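Local coordinates for protein L-lysine 6-oxidase (Marinomonas mediterranea, PDB 3WEU) that oxidises the epsilon-amino group of free L-lysine with a cysteine tryptophylquinone cofactor, releasing ammonia and the hydrogen peroxide responsible for its antibacterial action, at residues V230-S233 / D234-E238; A476-V480 / N481-P485; D595-G598 / Q599-H603. One frame throughout, in Å; residues are numbered along the deposited sequence.

Contact 1. Residues V230-S233 / D234-E238; sequences VTYS and DDSSE
A tight beta hairpin turns here from Tyr232 to Ser236, joining strands 223-232 and 237-247. Four backbone bonds define it: Asp235 N reaches Tyr232 O (2.8 Å) across a type I turn, Tyr232 N reaches Ser236 O (2.9 Å), and Val230 and Glu238 form a two-bond antiparallel pair, with Val230 N to Glu238 O at 2.9 Å. Between these levels Thr231 and Ser237 are a non-hydrogen-bonded pair, their CA atoms 4.3 Å apart.

The Tyr232 ring runs back along the hairpin because its CG lies beside the backbone N (chi1 -57°). Its hydroxyl OH then donates to Glu238 OE1 at 2.5 Å, on the anti lone pair, with ring and carboxylate planes 46° apart. Val230 CG1 lies above one face of the ring, toward its rim. At the turn, Asp234 OD1 accepts Ser236 N at 2.8 Å, from above the carboxylate plane, which makes an Asx turn. A salt bridge from Lys81 to Asp235 and a hydrogen bond between Ser233 and Asn79 tie the turn to the start of strand 80-91 and the residue before it. Positive phi at Asp235 (70°) completes the evidence for a type I turn with a G1 beta bulge, a classic hairpin connection.

Contact 2. Residues A476-V480 / N481-P485; sequences AYFDV and NGLTP
Phe478 packs on Leu483 and Tyr477 on Asn481 where helix 475-481 ends, and the two rings mark a wet and a dry side of the exit. The last turn is closed by Asn481 N, which donates to Tyr477 O at 3.0 Å, and by Gly482 N, which donates to Phe478 O at 2.8 Å. Gly482 then takes a positive phi, and the backbone leaves the helical path.

The tight part is on the Phe478 side. Leu483 folds its CD2 branch back over one ring face, 3.6 Å from Phe478 CD1 and 29° off the ring normal measured at the centroid, a CH-pi contact. Gly482 O lies at the edge of the same ring, near its plane. Glu497 touches both side chains and Ile136 adds to the cover of Leu483, in keeping with the burial of this half.

The Tyr477 side is looser and hydrated. With CG anti to the backbone N (chi1 172°), the ring swings alongside the helix end, where Asn481 CB sits over its face, 4.0 Å from the centroid. Beyond the ring, contact passes through solvent. One water lies 2.8 Å from Tyr477 OH and donates both to Gly482 O, at 2.7 Å, and to Thr484 OG1, also at 2.7 Å. A second water donates to Thr484 OG1 and binds Tyr477 OH in a longer contact. Thr484 OG1 is held in addition by Glu497, while Gln133 of helix 129-134 bonds to the carbonyls of Asn481 and Leu483. Positive phi at the first non-helical residue, with a leucine packed back on the last turn, identifies a glycine-terminated helix C-terminus.

Contact 3. Residues D595-G598 / Q599-H603; sequences DTEG and QLHSH
Ser602 meets Gly598 through two donors at once: its backbone N and its OG both reach Gly598 O at 2.9 Å, from opposite faces of the carbonyl plane. The second bond depends on the torsion, since OG is set between the backbone N and the carbonyl carbon (chi1 75°), which turns it back down the helix. The same OG makes a weak bond with Leu604 N, just past the helix end.

Earlier turns are satisfied by the ordinary alpha-helical ladder. Gln599 N donates to Asp595 O at 3.0 Å, Leu600 N to Thr596 O at 2.9 Å, and His601 N to Glu597 O at 3.1 Å. Asp595 occupies the N-cap position but gives no side-chain capping bond; its carbonyl accepts the first of these bonds. The amide of Gln599 finds its acceptor upstream, NE2 donating to Glu593 O.

Side chains four apart run side by side. Thr596 CG2 lies 3.9 Å from Leu600 CD1, a purely apolar touch. Glu597 CG meets the edge of the His601 ring in its plane, 3.9 Å from CD2, yet Glu597 OE2 stays 4.5 Å from His601 NE2, too far for a salt bridge.

Helix 596-602 follows strand 588-590 and precedes strand 609-611. Thr596, Glu597 and Leu600 pack on Gln557 of the second subunit, with His601 on Ser559 of that subunit, both on its strand 557-571. Within its own chain, the His603 ring stacks on Phe657 of strand 656-661, while His601 and Ser602 touch the loop before that strand.

All three contacts are local, but each belongs to a different element: contact 1 links two strands, contact 2 a helix and the loop after it, contact 3 successive turns of one helix. Contact 2 is partly buried and relies on ring faces, apolar carbon and water; contacts 1 and 3 are surface features held mainly by backbone bonds. Their side-chain chemistry differs too: in contact 1 a tyrosine grips a carboxylate, while in contact 3 a serine doubles a carbonyl's bonding. Contacts 1 and 2 have centres 27 Å apart on one side of the chain's centre. Contact 3, opposite contact 2 at 53 Å between centres, alone touches the second subunit.

Contact 1. Residues V230-S233 / D234-E238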
loop_
_atom_site.group_PDB
_atom_site.type_symbol
_atom_site.label_atom_id
_atom_site.label_comp_id
_atom_site.label_asym_id
_atom_site.label_seq_id
_atom_site.Cartn_x
_atom_site.Cartn_y
_atom_site.Cartn_z
ATOM N N VAL A 230 -5.280 -24.403 49.410
ATOM C CA VAL A 230 -6.357 -25.000 50.111
ATOM C C VAL A 230 -6.108 -24.742 51.603
ATOM O O VAL A 230 -5.032 -25.104 52.129
ATOM C CB VAL A 230 -6.311 -26.522 49.941
ATOM C CG1 VAL A 230 -7.356 -27.221 50.836
ATOM C CG2 VAL A 230 -6.587 -26.869 48.450
ATOM N N THR A 231 -7.083 -24.108 52.239
ATOM C CA THR A 231 -6.953 -23.749 53.654
ATOM C C THR A 231 -7.869 -24.695 54.410
ATOM O O THR A 231 -9.076 -24.799 54.124
ATOM C CB THR A 231 -7.303 -22.287 53.857
ATOM O OG1 THR A 231 -6.425 -21.472 53.069
ATOM C CG2 THR A 231 -7.173 -21.892 55.355
ATOM N N TYR A 232 -7.308 -25.373 55.391
ATOM C CA TYR A 232 -8.072 -26.304 56.177
ATOM C C TYR A 232 -8.707 -25.638 57.413
ATOM O O TYR A 232 -8.428 -24.497 57.690
ATOM C CB TYR A 232 -7.200 -27.442 56.596
ATOM C CG TYR A 232 -6.570 -28.140 55.428
ATOM C CD1 TYR A 232 -7.298 -29.048 54.665
ATOM C CD2 TYR A 232 -5.232 -27.936 55.123
ATOM C CE1 TYR A 232 -6.711 -29.709 53.580
ATOM C CE2 TYR A 232 -4.627 -28.583 54.045
ATOM C CZ TYR A 232 -5.369 -29.465 53.281
ATOM O OH TYR A 232 -4.744 -30.097 52.238
ATOM N N SER A 233 -9.575 -26.337 58.126
ATOM C CA SER A 233 -10.364 -25.712 59.249
ATOM C C SER A 233 -9.535 -25.083 60.307
ATOM O O SER A 233 -9.981 -24.166 60.950
ATOM C CB SER A 233 -11.233 -26.736 59.946
ATOM O OG SER A 233 -11.959 -27.408 58.971
ATOM N N ASP A 234 -8.322 -25.578 60.500
ATOM C CA ASP A 234 -7.424 -25.046 61.481
ATOM C C ASP A 234 -6.537 -23.962 60.952
ATOM O O ASP A 234 -5.587 -23.579 61.617
ATOM C CB ASP A 234 -6.608 -26.170 62.070
ATOM C CG ASP A 234 -5.599 -26.761 61.055
ATOM O OD1 ASP A 234 -5.553 -26.335 59.866
ATOM O OD2 ASP A 234 -4.860 -27.669 61.489
ATOM N N ASP A 235 -6.843 -23.415 59.771
ATOM C CA ASP A 235 -6.019 -22.376 59.151
ATOM C C ASP A 235 -4.662 -22.771 58.617
ATOM O O ASP A 235 -3.954 -21.884 58.055
ATOM C CB ASP A 235 -5.938 -21.079 59.968
ATOM C CG ASP A 235 -7.328 -20.438 60.136
ATOM O OD1 ASP A 235 -7.975 -20.067 59.104
ATOM O OD2 ASP A 235 -7.792 -20.359 61.281
ATOM N N SER A 236 -4.314 -24.067 58.725
ATOM C CA SER A 236 -3.122 -24.538 58.020
ATOM C C SER A 236 -3.504 -24.537 56.499
ATOM O O SER A 236 -4.689 -24.460 56.128
ATOM C CB SER A 236 -2.740 -25.998 58.433
ATOM O OG SER A 236 -3.781 -26.915 58.216
ATOM N N SER A 237 -2.505 -24.657 55.657
ATOM C CA SER A 237 -2.789 -24.746 54.246
ATOM C C SER A 237 -1.740 -25.546 53.510
ATOM O O SER A 237 -0.608 -25.765 53.997
ATOM C CB SER A 237 -2.899 -23.368 53.683
ATOM O OG SER A 237 -1.666 -22.731 53.704
ATOM N N GLU A 238 -2.147 -25.981 52.323
ATOM C CA GLU A 238 -1.218 -26.508 51.306
ATOM C C GLU A 238 -1.429 -25.810 50.006
ATOM O O GLU A 238 -2.534 -25.322 49.711
ATOM C CB GLU A 238 -1.382 -28.021 51.163
ATOM C CG GLU A 238 -0.915 -28.758 52.383
ATOM C CD GLU A 238 -1.140 -30.246 52.247
ATOM O OE1 GLU A 238 -2.287 -30.647 52.280
ATOM O OE2 GLU A 238 -0.152 -30.980 52.127
#

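Contact 2. Residues A476-V480 / N481-P485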
loop_
_atom_site.group_PDB
_atom_site.type_symbol
_atom_site.label_atom_id
_atom_site.label_comp_id
_atom_site.label_asym_id
_atom_site.label_seq_id
_atom_site.Cartn_x
_atom_site.Cartn_y
_atom_site.Cartn_z
ATOM N N ALA A 476 4.805 -12.680 44.840
ATOM C CA ALA A 476 5.456 -11.497 45.527
ATOM C C ALA A 476 6.559 -10.876 44.630
ATOM O O ALA A 476 6.681 -9.628 44.485
ATOM C CB ALA A 476 6.020 -11.930 46.870
ATOM N N TYR A 477 7.309 -11.743 43.932
ATOM C CA TYR A 477 8.342 -11.246 42.996
ATOM C C TYR A 477 7.739 -10.389 41.902
ATOM O O TYR A 477 8.130 -9.239 41.650
ATOM C CB TYR A 477 9.210 -12.406 42.443
ATOM C CG TYR A 477 10.095 -11.883 41.357
ATOM C CD1 TYR A 477 11.348 -11.344 41.634
ATOM C CD2 TYR A 477 9.658 -11.855 40.043
ATOM C CE1 TYR A 477 12.108 -10.772 40.618
ATOM C CE2 TYR A 477 10.411 -11.311 39.033
ATOM C CZ TYR A 477 11.650 -10.775 39.313
ATOM O OH TYR A 477 12.372 -10.186 38.275
ATOM N N PHE A 478 6.723 -10.913 41.207
ATOM C CA PHE A 478 6.173 -10.187 40.102
ATOM C C PHE A 478 5.411 -8.949 40.496
ATOM O O PHE A 478 5.373 -7.962 39.695
ATOM C CB PHE A 478 5.299 -11.119 39.210
ATOM C CG PHE A 478 6.067 -12.286 38.647
ATOM C CD1 PHE A 478 7.127 -12.071 37.736
ATOM C CD2 PHE A 478 5.705 -13.562 38.945
ATOM C CE1 PHE A 478 7.866 -13.114 37.255
ATOM C CE2 PHE A 478 6.416 -14.628 38.430
ATOM C CZ PHE A 478 7.506 -14.400 37.594
ATOM N N ASP A 479 4.750 -9.011 41.652
ATOM C CA ASP A 479 4.037 -7.853 42.223
ATOM C C ASP A 479 4.961 -6.603 42.145
ATOM O O ASP A 479 4.566 -5.507 41.661
ATOM C CB ASP A 479 3.615 -8.173 43.681
ATOM C CG ASP A 479 2.202 -8.799 43.775
ATOM O OD1 ASP A 479 1.474 -8.918 42.734
ATOM O OD2 ASP A 479 1.807 -9.167 44.891
ATOM N N VAL A 480 6.213 -6.810 42.549
ATOM C CA VAL A 480 7.200 -5.708 42.665
ATOM C C VAL A 480 7.948 -5.402 41.379
ATOM O O VAL A 480 8.157 -4.235 41.053
ATOM C CB VAL A 480 8.188 -6.037 43.797
ATOM C CG1 VAL A 480 9.400 -5.072 43.851
ATOM C CG2 VAL A 480 7.400 -6.098 45.105
ATOM N N ASN A 481 8.246 -6.444 40.601
ATOM C CA ASN A 481 9.145 -6.326 39.442
ATOM C C ASN A 481 8.529 -6.424 38.078
ATOM O O ASN A 481 9.100 -6.035 37.064
ATOM C CB ASN A 481 10.155 -7.453 39.615
ATOM C CG ASN A 481 10.928 -7.309 40.909
ATOM O OD1 ASN A 481 10.811 -8.080 41.859
ATOM N ND2 ASN A 481 11.714 -6.295 40.940
ATOM N N GLY A 482 7.323 -6.956 38.023
ATOM C CA GLY A 482 6.720 -7.250 36.732
ATOM C C GLY A 482 7.482 -8.397 36.087
ATOM O O GLY A 482 8.289 -9.118 36.743
ATOM N N LEU A 483 7.180 -8.595 34.801
ATOM C CA LEU A 483 7.690 -9.720 34.079
ATOM C C LEU A 483 8.971 -9.358 33.377
ATOM O O LEU A 483 9.233 -8.184 33.168
ATOM C CB LEU A 483 6.657 -10.192 33.030
ATOM C CG LEU A 483 5.401 -10.783 33.673
ATOM C CD1 LEU A 483 4.358 -11.011 32.574
ATOM C CD2 LEU A 483 5.637 -12.075 34.458
ATOM N N THR A 484 9.753 -10.362 32.963
ATOM C CA THR A 484 11.117 -10.065 32.423
ATOM C C THR A 484 11.075 -10.187 30.900
ATOM O O THR A 484 10.950 -11.282 30.381
ATOM C CB THR A 484 12.122 -11.009 33.014
ATOM O OG1 THR A 484 11.823 -11.289 34.396
ATOM C CG2 THR A 484 13.602 -10.507 32.795
ATOM N N PRO A 485 11.090 -9.070 30.170
ATOM C CA PRO A 485 10.782 -9.191 28.724
ATOM C C PRO A 485 11.792 -10.008 27.890
ATOM O O PRO A 485 11.424 -10.791 26.987
ATOM C CB PRO A 485 10.712 -7.714 28.259
ATOM C CG PRO A 485 11.446 -6.931 29.327
ATOM C CD PRO A 485 11.090 -7.649 30.604
HETATM O O HOH W 1 10.936 -9.372 36.065
HETATM O O HOH W 2 14.043 -11.848 36.067
#

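Contact 3. Residues D595-G598 / Q599-H603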
loop_
_atom_site.group_PDB
_atom_site.type_symbol
_atom_site.label_atom_id
_atom_site.label_comp_id
_atom_site.label_asym_id
_atom_site.label_seq_id
_atom_site.Cartn_x
_atom_site.Cartn_y
_atom_site.Cartn_z
ATOM N N ASP A 595 -30.342 -27.587 4.114
ATOM C CA ASP A 595 -31.654 -26.924 3.872
ATOM C C ASP A 595 -31.485 -25.770 2.883
ATOM O O ASP A 595 -30.398 -25.268 2.657
ATOM C CB ASP A 595 -32.275 -26.497 5.189
ATOM C CG ASP A 595 -32.868 -27.720 5.954
ATOM O OD1 ASP A 595 -33.747 -28.412 5.372
ATOM O OD2 ASP A 595 -32.448 -28.046 7.085
ATOM N N THR A 596 -32.564 -25.436 2.217
ATOM C CA THR A 596 -32.502 -24.499 1.127
ATOM C C THR A 596 -31.901 -23.184 1.520
ATOM O O THR A 596 -31.041 -22.644 0.816
ATOM C CB THR A 596 -33.891 -24.259 0.614
ATOM O OG1 THR A 596 -34.359 -25.455 0.041
ATOM C CG2 THR A 596 -33.864 -23.252 -0.453
ATOM N N GLU A 597 -32.314 -22.638 2.648
ATOM C CA GLU A 597 -31.848 -21.317 3.005
ATOM C C GLU A 597 -30.303 -21.288 3.118
ATOM O O GLU A 597 -29.646 -20.380 2.583
ATOM C CB GLU A 597 -32.458 -20.897 4.318
ATOM C CG GLU A 597 -32.058 -19.535 4.755
ATOM C CD GLU A 597 -32.774 -19.138 6.045
ATOM O OE1 GLU A 597 -33.616 -19.931 6.571
ATOM O OE2 GLU A 597 -32.436 -18.055 6.520
ATOM N N GLY A 598 -29.736 -22.241 3.856
ATOM C CA GLY A 598 -28.257 -22.374 3.956
ATOM C C GLY A 598 -27.579 -22.658 2.650
ATOM O O GLY A 598 -26.500 -22.091 2.401
ATOM N N GLN A 599 -28.226 -23.375 1.738
ATOM C CA GLN A 599 -27.623 -23.564 0.435
ATOM C C GLN A 599 -27.596 -22.289 -0.417
ATOM O O GLN A 599 -26.594 -21.994 -1.096
ATOM C CB GLN A 599 -28.204 -24.738 -0.346
ATOM C CG GLN A 599 -27.968 -26.076 0.379
ATOM C CD GLN A 599 -28.352 -27.265 -0.440
ATOM O OE1 GLN A 599 -28.760 -27.145 -1.611
ATOM N NE2 GLN A 599 -28.088 -28.468 0.111
ATOM N N LEU A 600 -28.664 -21.516 -0.335
ATOM C CA LEU A 600 -28.698 -20.236 -1.074
ATOM C C LEU A 600 -27.659 -19.276 -0.555
ATOM O O LEU A 600 -26.976 -18.651 -1.328
ATOM C CB LEU A 600 -30.093 -19.605 -0.995
ATOM C CG LEU A 600 -31.188 -20.396 -1.692
ATOM C CD1 LEU A 600 -32.514 -19.700 -1.393
ATOM C CD2 LEU A 600 -30.980 -20.530 -3.215
ATOM N N HIS A 601 -27.494 -19.209 0.758
ATOM C CA HIS A 601 -26.533 -18.240 1.305
ATOM C C HIS A 601 -25.096 -18.702 1.137
ATOM O O HIS A 601 -24.192 -17.873 1.047
ATOM C CB HIS A 601 -26.771 -18.010 2.768
ATOM C CG HIS A 601 -27.901 -17.082 3.006
ATOM N ND1 HIS A 601 -27.875 -15.773 2.570
ATOM C CD2 HIS A 601 -29.131 -17.290 3.538
ATOM C CE1 HIS A 601 -29.059 -15.223 2.805
ATOM N NE2 HIS A 601 -29.832 -16.123 3.394
ATOM N N SER A 602 -24.881 -20.019 1.117
ATOM C CA SER A 602 -23.492 -20.515 0.958
ATOM C C SER A 602 -23.164 -20.709 -0.538
ATOM O O SER A 602 -21.998 -20.848 -0.896
ATOM C CB SER A 602 -23.354 -21.826 1.757
ATOM O OG SER A 602 -23.989 -22.819 1.050
ATOM N N HIS A 603 -24.168 -20.701 -1.397
ATOM C CA HIS A 603 -24.058 -20.877 -2.865
ATOM C C HIS A 603 -23.551 -22.233 -3.271
ATOM O O HIS A 603 -23.046 -22.395 -4.358
ATOM C CB HIS A 603 -23.127 -19.815 -3.472
ATOM C CG HIS A 603 -23.520 -18.446 -3.076
ATOM N ND1 HIS A 603 -24.547 -17.783 -3.687
ATOM C CD2 HIS A 603 -23.150 -17.690 -2.034
ATOM C CE1 HIS A 603 -24.750 -16.629 -3.089
ATOM N NE2 HIS A 603 -23.909 -16.542 -2.085
#